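Local coordinates for acyl-coenzyme A oxidase acox-1.1 (Caenorhabditis elegans, PDB 5K3H), which catalyses the first step of peroxisomal beta-oxidation, using FAD and oxygen to desaturate fatty acyl-CoA to the trans-2-enoyl-CoA with release of hydrogen peroxide, at residues Pro112-Gly117 with Pro190-Lys195; Asn198-Val203 with Val220-Glu225. All coordinates share one frame; numbering follows the deposited sequence.

Contact 1. Residues Pro112-Gly117 with Pro190-Lys195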
loop_
_atom_site.group_PDB
_atom_site.type_symbol
_atom_site.label_atom_id
_atom_site.label_comp_id
_atom_site.label_asym_id
_atom_site.label_seq_id
_atom_site.Cartn_x
_atom_site.Cartn_y
_atom_site.Cartn_z
ATOM N N PRO B 112 6.107 12.073 21.357
ATOM C CA PRO B 112 5.063 12.331 22.376
ATOM C C PRO B 112 4.420 13.699 22.302
ATOM O O PRO B 112 3.412 13.933 22.995
ATOM C CB PRO B 112 5.817 12.172 23.698
ATOM C CG PRO B 112 6.944 11.221 23.368
ATOM C CD PRO B 112 7.358 11.583 21.978
ATOM N N MET B 113 4.999 14.633 21.551
ATOM C CA MET B 113 4.457 15.979 21.444
ATOM C C MET B 113 4.120 16.328 20.006
ATOM O O MET B 113 4.045 17.511 19.656
ATOM C CB MET B 113 5.433 16.987 22.050
ATOM C CG MET B 113 5.520 16.838 23.542
ATOM S SD MET B 113 6.594 18.039 24.334
ATOM C CE MET B 113 5.821 19.600 23.909
ATOM N N ALA B 114 3.909 15.310 19.179
ATOM C CA ALA B 114 3.578 15.514 17.774
ATOM C C ALA B 114 2.329 16.372 17.582
ATOM O O ALA B 114 2.298 17.253 16.724
ATOM C CB ALA B 114 3.418 14.176 17.068
ATOM N N LEU B 115 1.299 16.110 18.380
ATOM C CA LEU B 115 0.049 16.858 18.284
ATOM C C LEU B 115 0.101 18.178 19.052
ATOM O O LEU B 115 -0.627 19.118 18.736
ATOM C CB LEU B 115 -1.127 16.007 18.769
ATOM C CG LEU B 115 -1.817 15.155 17.701
ATOM C CD1 LEU B 115 -2.519 16.037 16.682
ATOM C CD2 LEU B 115 -0.816 14.236 17.019
ATOM N N HIS B 116 0.964 18.238 20.059
ATOM C CA HIS B 116 1.120 19.444 20.873
ATOM C C HIS B 116 1.320 20.686 20.010
ATOM O O HIS B 116 0.742 21.751 20.282
ATOM C CB HIS B 116 2.288 19.253 21.834
ATOM C CG HIS B 116 2.482 20.398 22.763
ATOM N ND1 HIS B 116 1.808 20.511 23.959
ATOM C CD2 HIS B 116 3.284 21.485 22.673
ATOM C CE1 HIS B 116 2.186 21.622 24.563
ATOM N NE2 HIS B 116 3.077 22.233 23.801
ATOM N N GLY B 117 2.192 20.589 19.007
ATOM C CA GLY B 117 2.442 21.696 18.099
ATOM C C GLY B 117 1.518 21.784 16.900
ATOM O O GLY B 117 1.246 22.879 16.397
ATOM N N PRO B 190 -7.333 10.769 18.709
ATOM C CA PRO B 190 -6.447 11.932 18.918
ATOM C C PRO B 190 -5.029 11.522 19.275
ATOM O O PRO B 190 -4.803 10.713 20.177
ATOM C CB PRO B 190 -7.113 12.684 20.071
ATOM C CG PRO B 190 -8.554 12.374 19.921
ATOM C CD PRO B 190 -8.596 10.952 19.455
ATOM N N GLY B 191 -4.070 12.067 18.531
ATOM C CA GLY B 191 -2.684 11.680 18.718
ATOM C C GLY B 191 -2.160 12.164 20.055
ATOM O O GLY B 191 -2.583 13.202 20.570
ATOM N N ASN B 192 -1.295 11.350 20.664
ATOM C CA ASN B 192 -0.626 11.651 21.929
ATOM C C ASN B 192 -1.603 11.846 23.086
ATOM O O ASN B 192 -1.220 12.390 24.131
ATOM C CB ASN B 192 0.288 12.864 21.783
ATOM C CG ASN B 192 1.321 12.653 20.718
ATOM O OD1 ASN B 192 1.463 13.468 19.807
ATOM N ND2 ASN B 192 2.037 11.538 20.804
ATOM N N LEU B 193 -2.863 11.437 22.901
ATOM C CA LEU B 193 -3.900 11.557 23.914
ATOM C C LEU B 193 -3.867 10.411 24.916
ATOM O O LEU B 193 -4.310 10.579 26.060
ATOM C CB LEU B 193 -5.281 11.604 23.247
ATOM C CG LEU B 193 -6.503 11.575 24.179
ATOM C CD1 LEU B 193 -6.500 12.765 25.141
ATOM C CD2 LEU B 193 -7.828 11.522 23.402
ATOM N N GLY B 194 -3.372 9.245 24.511
ATOM C CA GLY B 194 -3.559 8.059 25.328
ATOM C C GLY B 194 -2.696 8.051 26.572
ATOM O O GLY B 194 -3.144 7.629 27.645
ATOM N N LYS B 195 -1.442 8.495 26.442
ATOM C CA LYS B 195 -0.455 8.344 27.504
ATOM C C LYS B 195 0.355 9.604 27.811
ATOM O O LYS B 195 0.738 9.817 28.966
ATOM C CB LYS B 195 0.502 7.211 27.133
ATOM C CG LYS B 195 -0.157 5.860 27.118
ATOM C CD LYS B 195 -0.680 5.559 28.522
ATOM C CE LYS B 195 -1.592 4.357 28.557
ATOM N NZ LYS B 195 -2.034 4.009 29.944
#
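The side-chain nitrogen of N192 is gripped by two hydrogen bonds, one to the carboxylate of D249 and one to the backbone carbonyl of N111, so the amide is fixed in rotation and its oxygen faces early helix 114-127. There N192 OD1 accepts a hydrogen bond from L115 N at 3.0 Å, the donor lying in the carbonyl plane and the bond fairly straight, 158° at the hydrogen. A114 N comes within 3.1 Å of the same OD1. The carbonyl of P112 sits against the flat amide, P112 O being 3.3 Å from N192 CG. Asparagine supplies both donor and acceptor from one short, rigid group, set by a CG anti to its own carbonyl carbon (chi1 -58°).

N192 is the third residue of a type II beta turn, P190 to L193, a position with positive phi (61°) that asparagine tolerates better than most residues. The turn belongs to the loop between strands 187-188 and 199-208, and thus ties the beta region to the N-terminal helices of the acyl-CoA oxidase fold. G191, which contributes to FAD binding, precedes it; L115 CD2 packs 3.6 Å from G191 CA, on the side where a beta carbon would run into it, consistent with a glycine here. The branch carbon L115 CG rests 3.6 Å from G191 O, which accepts a hydrogen bond from the hydroxyl of T148.

Contact 2. Residues Asn198-Val203 with Val220-Glu225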
loop_
_atom_site.group_PDB
_atom_site.type_symbol
_atom_site.label_atom_id
_atom_site.label_comp_id
_atom_site.label_asym_id
_atom_site.label_seq_id
_atom_site.Cartn_x
_atom_site.Cartn_y
_atom_site.Cartn_z
ATOM N N ASN B 198 -1.327 15.680 29.250
ATOM C CA ASN B 198 -2.074 15.929 30.470
ATOM C C ASN B 198 -3.181 16.955 30.294
ATOM O O ASN B 198 -4.012 17.102 31.193
ATOM C CB ASN B 198 -1.140 16.335 31.630
ATOM C CG ASN B 198 -0.070 17.344 31.236
ATOM O OD1 ASN B 198 -0.192 18.094 30.266
ATOM N ND2 ASN B 198 1.006 17.347 31.997
ATOM N N TYR B 199 -3.230 17.637 29.157
ATOM C CA TYR B 199 -4.329 18.524 28.796
ATOM C C TYR B 199 -4.833 18.160 27.404
ATOM O O TYR B 199 -4.140 17.495 26.629
ATOM C CB TYR B 199 -3.889 19.999 28.849
ATOM C CG TYR B 199 -3.786 20.538 30.264
ATOM C CD1 TYR B 199 -2.745 20.134 31.116
ATOM C CD2 TYR B 199 -4.694 21.484 30.737
ATOM C CE1 TYR B 199 -2.645 20.611 32.415
ATOM C CE2 TYR B 199 -4.598 21.972 32.024
ATOM C CZ TYR B 199 -3.568 21.536 32.862
ATOM O OH TYR B 199 -3.463 22.033 34.147
ATOM N N ALA B 200 -6.062 18.578 27.098
ATOM C CA ALA B 200 -6.548 18.515 25.722
ATOM C C ALA B 200 -7.557 19.623 25.470
ATOM O O ALA B 200 -8.311 20.009 26.361
ATOM C CB ALA B 200 -7.192 17.160 25.406
ATOM N N VAL B 201 -7.583 20.129 24.246
ATOM C CA VAL B 201 -8.733 20.904 23.796
ATOM C C VAL B 201 -9.746 19.894 23.259
ATOM O O VAL B 201 -9.458 19.152 22.313
ATOM C CB VAL B 201 -8.340 21.940 22.729
ATOM C CG1 VAL B 201 -9.582 22.659 22.202
ATOM C CG2 VAL B 201 -7.303 22.945 23.268
ATOM N N VAL B 202 -10.934 19.864 23.847
ATOM C CA VAL B 202 -11.916 18.815 23.595
ATOM C C VAL B 202 -13.123 19.434 22.908
ATOM O O VAL B 202 -13.593 20.509 23.307
ATOM C CB VAL B 202 -12.316 18.115 24.903
ATOM C CG1 VAL B 202 -13.446 17.112 24.674
ATOM C CG2 VAL B 202 -11.100 17.433 25.500
ATOM N N VAL B 203 -13.609 18.772 21.855
ATOM C CA VAL B 203 -14.792 19.218 21.129
ATOM C C VAL B 203 -15.998 18.445 21.644
ATOM O O VAL B 203 -15.954 17.216 21.768
ATOM C CB VAL B 203 -14.614 19.053 19.613
ATOM C CG1 VAL B 203 -15.827 19.580 18.896
ATOM C CG2 VAL B 203 -13.384 19.806 19.153
ATOM N N VAL B 220 -9.425 21.198 28.807
ATOM C CA VAL B 220 -9.766 20.113 29.716
ATOM C C VAL B 220 -8.506 19.523 30.338
ATOM O O VAL B 220 -7.644 19.011 29.617
ATOM C CB VAL B 220 -10.576 19.001 29.024
ATOM C CG1 VAL B 220 -10.976 17.930 30.034
ATOM C CG2 VAL B 220 -11.801 19.572 28.351
ATOM N N PRO B 221 -8.323 19.610 31.661
ATOM C CA PRO B 221 -7.254 18.838 32.307
ATOM C C PRO B 221 -7.612 17.371 32.351
ATOM O O PRO B 221 -8.740 16.999 32.694
ATOM C CB PRO B 221 -7.165 19.427 33.717
ATOM C CG PRO B 221 -8.445 20.109 33.944
ATOM C CD PRO B 221 -9.030 20.493 32.610
ATOM N N LEU B 222 -6.629 16.538 32.023
ATOM C CA LEU B 222 -6.814 15.098 31.912
ATOM C C LEU B 222 -6.123 14.312 33.007
ATOM O O LEU B 222 -6.669 13.317 33.476
ATOM C CB LEU B 222 -6.281 14.598 30.562
ATOM C CG LEU B 222 -6.761 15.334 29.325
ATOM C CD1 LEU B 222 -5.985 14.820 28.109
ATOM C CD2 LEU B 222 -8.263 15.155 29.196
ATOM N N ARG B 223 -4.909 14.710 33.375
ATOM C CA ARG B 223 -4.091 14.016 34.355
ATOM C C ARG B 223 -3.511 15.026 35.334
ATOM O O ARG B 223 -3.318 16.200 35.005
ATOM C CB ARG B 223 -2.947 13.234 33.695
ATOM C CG ARG B 223 -3.399 12.093 32.804
ATOM C CD ARG B 223 -2.241 11.580 31.954
ATOM N NE ARG B 223 -2.617 10.449 31.107
ATOM C CZ ARG B 223 -2.475 9.169 31.440
ATOM N NH1 ARG B 223 -1.943 8.842 32.614
ATOM N NH2 ARG B 223 -2.855 8.217 30.591
ATOM N N ASP B 224 -3.276 14.559 36.556
ATOM C CA ASP B 224 -2.654 15.389 37.577
ATOM C C ASP B 224 -1.258 15.824 37.148
ATOM O O ASP B 224 -0.463 15.011 36.675
ATOM C CB ASP B 224 -2.590 14.624 38.887
ATOM C CG ASP B 224 -1.964 15.434 39.992
ATOM O OD1 ASP B 224 -0.760 15.212 40.298
ATOM O OD2 ASP B 224 -2.685 16.300 40.536
ATOM N N GLU B 225 -0.960 17.117 37.323
ATOM C CA GLU B 225 0.308 17.658 36.843
ATOM C C GLU B 225 1.515 17.103 37.591
ATOM O O GLU B 225 2.617 17.102 37.038
ATOM C CB GLU B 225 0.317 19.190 36.929
ATOM C CG GLU B 225 -0.723 19.887 36.061
ATOM C CD GLU B 225 -0.353 21.327 35.707
ATOM O OE1 GLU B 225 0.813 21.707 35.895
ATOM O OE2 GLU B 225 -1.222 22.089 35.229
#
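Backbone hydrogen bonds join the two segments as antiparallel strands of a beta hairpin. A200 and V220 form a hydrogen-bonded pair, A200 N reaching V220 O at 3.0 Å and V220 N reaching A200 O at 2.9 Å. Next to it, Y199 and P221 make a non-hydrogen-bonded pair, where a proline fits because the register asks for no N-H across the pair. Beyond, N198 O takes two donors: L222 N at 2.8 Å, standing 34° out of the carbonyl plane, and R223 N by a weak bond of 3.4 Å. Two successive residues facing one, L222 with helical and R223 with extended backbone angles, give the geometry of a classic beta bulge.

Among the side chains, Y199 does most. P221 lies over one face of its ring in a CH-pi contact, P221 CA being 4.3 Å from the centroid of the Y199 ring. At the ring's edge, Y199 OH donates a very short bond, 2.5 Å, to the anti lone pair of E225 OE2, with ring and carboxylate planes 77° apart. The other carboxylate oxygen of E225 forms a salt bridge with R139, which would favour the ionised acid. An alanine here removes the ring over P221 and the hydroxyl bound to E225, and would probably loosen the packing on P221 and leave E225 held less firmly, chiefly by R139.

Apolar contacts complete the join: A200 CB meets L222 CD1 at 3.8 Å, the alanine being small enough to leave the leucine branch its place, and V202 CG2 crosses V220 CG2 obliquely at 3.6 Å.

Strand 147-150 runs parallel to strand 199-208 and bonds to V201 through T148 and A150, while F120 of helix 114-127 packs against Y199 and V201.

How the contacts relate
Contacts 1 and 2 follow one another along the chain, and their centres are 11 Å apart. They touch directly: L193 CD1 packs on L222 CD1 at 3.6 Å, and R223 NH2 probably donates a hydrogen bond to G194 O at 3.0 Å, so the loop of contact 1 rests on the bulged end of contact 2. Contact 1 holds a residue of the FAD site shared between subunits, G191, and contact 2 lies beside another, A150. The side chain of V202 is about 4 Å from that of A150, and the side chain of L115 about 6 Å from that of Y149, A150 and Y149 both being FAD-binding residues. The second subunit reaches both contacts, its L662 packing on P112 and its M666 on N198.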